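Local coordinates for extracellular solute-binding protein, family 1 (Trichodesmium erythraeum IMS101, PDB 6G7N) that binds ferric iron and probably delivers it, as the periplasmic solute-binding component, to an ABC transporter for iron uptake, at residues Y141-I146 against D305-M310. Residues are numbered along the deposited sequence; the frame is centred on the assembly and turned at random. Where two conformers were deposited one is given.
Sequences YNQSLI and DAIKLM. With FE (Fe (III) ion), chain E.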
# COMPACT_ATOMS: atom_id res chain seq x y z
N TYR A 141 -6.34 -1.88 -2.77
CA TYR A 141 -5.70 -0.61 -3.09
C TYR A 141 -6.71 0.40 -3.63
O TYR A 141 -6.70 1.58 -3.29
CB TYR A 141 -4.56 -0.76 -4.09
CG TYR A 141 -3.59 -1.90 -3.85
CD1 TYR A 141 -3.17 -2.25 -2.56
CD2 TYR A 141 -3.05 -2.60 -4.91
CE1 TYR A 141 -2.28 -3.28 -2.36
CE2 TYR A 141 -2.12 -3.63 -4.72
CZ TYR A 141 -1.72 -3.96 -3.45
OH TYR A 141 -0.85 -4.99 -3.25
N ASN A 142 -7.58 -0.10 -4.52
CA ASN A 142 -8.62 0.73 -5.09
C ASN A 142 -9.66 1.12 -4.04
O ASN A 142 -10.14 2.26 -4.03
CB ASN A 142 -9.34 -0.03 -6.21
CG ASN A 142 -8.55 -0.08 -7.49
OD1 ASN A 142 -7.64 0.73 -7.72
ND2 ASN A 142 -8.94 -1.01 -8.39
N GLN A 143 -10.06 0.18 -3.19
CA GLN A 143 -11.00 0.49 -2.13
C GLN A 143 -10.45 1.62 -1.24
O GLN A 143 -11.17 2.55 -0.88
CB GLN A 143 -11.33 -0.75 -1.31
CG GLN A 143 -12.10 -1.79 -2.10
CD GLN A 143 -12.20 -3.12 -1.41
OE1 GLN A 143 -11.77 -3.29 -0.28
NE2 GLN A 143 -12.75 -4.10 -2.11
N SER A 144 -9.15 1.55 -0.92
CA SER A 144 -8.55 2.56 -0.07
C SER A 144 -8.47 3.93 -0.74
O SER A 144 -8.70 4.96 -0.10
CB SER A 144 -7.18 2.09 0.43
OG SER A 144 -7.39 1.07 1.41
N LEU A 145 -8.14 3.94 -2.04
CA LEU A 145 -8.14 5.21 -2.76
C LEU A 145 -9.55 5.82 -2.82
O LEU A 145 -9.72 7.01 -2.57
CB LEU A 145 -7.57 5.02 -4.16
CG LEU A 145 -7.60 6.26 -5.03
CD1 LEU A 145 -6.71 7.39 -4.53
CD2 LEU A 145 -7.14 5.89 -6.44
N ILE A 146 -10.54 5.00 -3.13
CA ILE A 146 -11.91 5.51 -3.14
C ILE A 146 -12.36 5.97 -1.76
O ILE A 146 -13.04 7.00 -1.65
CB ILE A 146 -12.85 4.50 -3.83
CG1 ILE A 146 -12.74 4.58 -5.36
CG2 ILE A 146 -14.32 4.80 -3.51
CD1 ILE A 146 -11.45 4.84 -6.06
N ASP A 305 -17.95 1.97 2.81
CA ASP A 305 -18.55 3.00 1.96
C ASP A 305 -17.96 2.95 0.55
O ASP A 305 -18.67 3.14 -0.43
CB ASP A 305 -18.36 4.40 2.57
CG ASP A 305 -19.34 4.71 3.75
OD1 ASP A 305 -20.20 3.90 4.08
OD2 ASP A 305 -19.25 5.83 4.32
N ALA A 306 -16.67 2.69 0.44
CA ALA A 306 -16.03 2.53 -0.85
C ALA A 306 -16.61 1.38 -1.65
O ALA A 306 -16.93 1.50 -2.83
CB ALA A 306 -14.51 2.40 -0.70
N ILE A 307 -16.78 0.23 -0.99
CA ILE A 307 -17.38 -0.94 -1.63
C ILE A 307 -18.80 -0.59 -2.13
O ILE A 307 -19.16 -0.94 -3.25
CB ILE A 307 -17.36 -2.14 -0.67
CG1 ILE A 307 -15.91 -2.61 -0.45
CG2 ILE A 307 -18.26 -3.26 -1.17
CD1 ILE A 307 -15.74 -3.66 0.63
N LYS A 308 -19.59 0.03 -1.27
CA LYS A 308 -20.95 0.44 -1.65
C LYS A 308 -20.95 1.37 -2.86
O LYS A 308 -21.71 1.16 -3.80
CB LYS A 308 -21.67 1.10 -0.46
CG LYS A 308 -23.07 1.61 -0.77
CD LYS A 308 -23.62 2.38 0.41
CE LYS A 308 -24.69 3.37 -0.02
NZ LYS A 308 -25.46 3.83 1.16
N LEU A 309 -20.09 2.38 -2.85
CA LEU A 309 -20.03 3.32 -3.95
C LEU A 309 -19.63 2.63 -5.25
O LEU A 309 -20.23 2.86 -6.31
CB LEU A 309 -19.05 4.47 -3.61
CG LEU A 309 -18.80 5.49 -4.70
CD1 LEU A 309 -18.04 6.66 -4.13
CD2 LEU A 309 -17.88 4.92 -5.74
N MET A 310 -18.60 1.79 -5.18
CA MET A 310 -18.13 1.07 -6.36
C MET A 310 -19.23 0.23 -7.00
O MET A 310 -19.37 0.17 -8.22
CB MET A 310 -16.90 0.25 -5.97
CG MET A 310 -15.71 1.16 -5.64
SD MET A 310 -14.41 0.43 -4.62
CE MET A 310 -12.93 0.40 -5.68
FE FE E . 0.96 -5.12 -3.97
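I146 and A306 bring two helices of this periplasmic-binding-protein fold together: their CA atoms lie 5.6 Å apart, the nearest such pair. The axes of 141-146 and 305-310 cross at 97° and come within 8.7 Å, so the C-terminal helix 303-312 passes almost perpendicularly over the first turns of helix 140-167. The small A306 permits this approach, its CB standing 3.3 Å from the carbonyl O of Q143 and also packing on CG2 of I146. That I146 branch lies anti to the backbone N and reaches L309 as well, with 4.2 Å between I146 CG2 and L309 CD1. In the conformer described here, the thioether chain of M310 is bent at chi3 (116°), which carries CE to within 3.7 Å of N142 CB, while SD passes the CG of Q143, the two side chains crossing at about a right angle. The extended Q143 side chain lays its amide beside the aliphatic end of I307, CD being 3.9 Å from I307 CG1. Its polar atoms bond to neighbours, OE1 to N303 and NE2 to the carbonyl O of S137, while N142 OD1 bonds to R103. A leucine at Q143 would probably leave N303 ND2 and the S137 carbonyl without these amide partners, weakening the tie to the start of helix 303-312. Y141 turns from the same helix to the metal site, where its OH binds the iron(III) ion at 1.9 Å, a site it shares with Y197 and Y198.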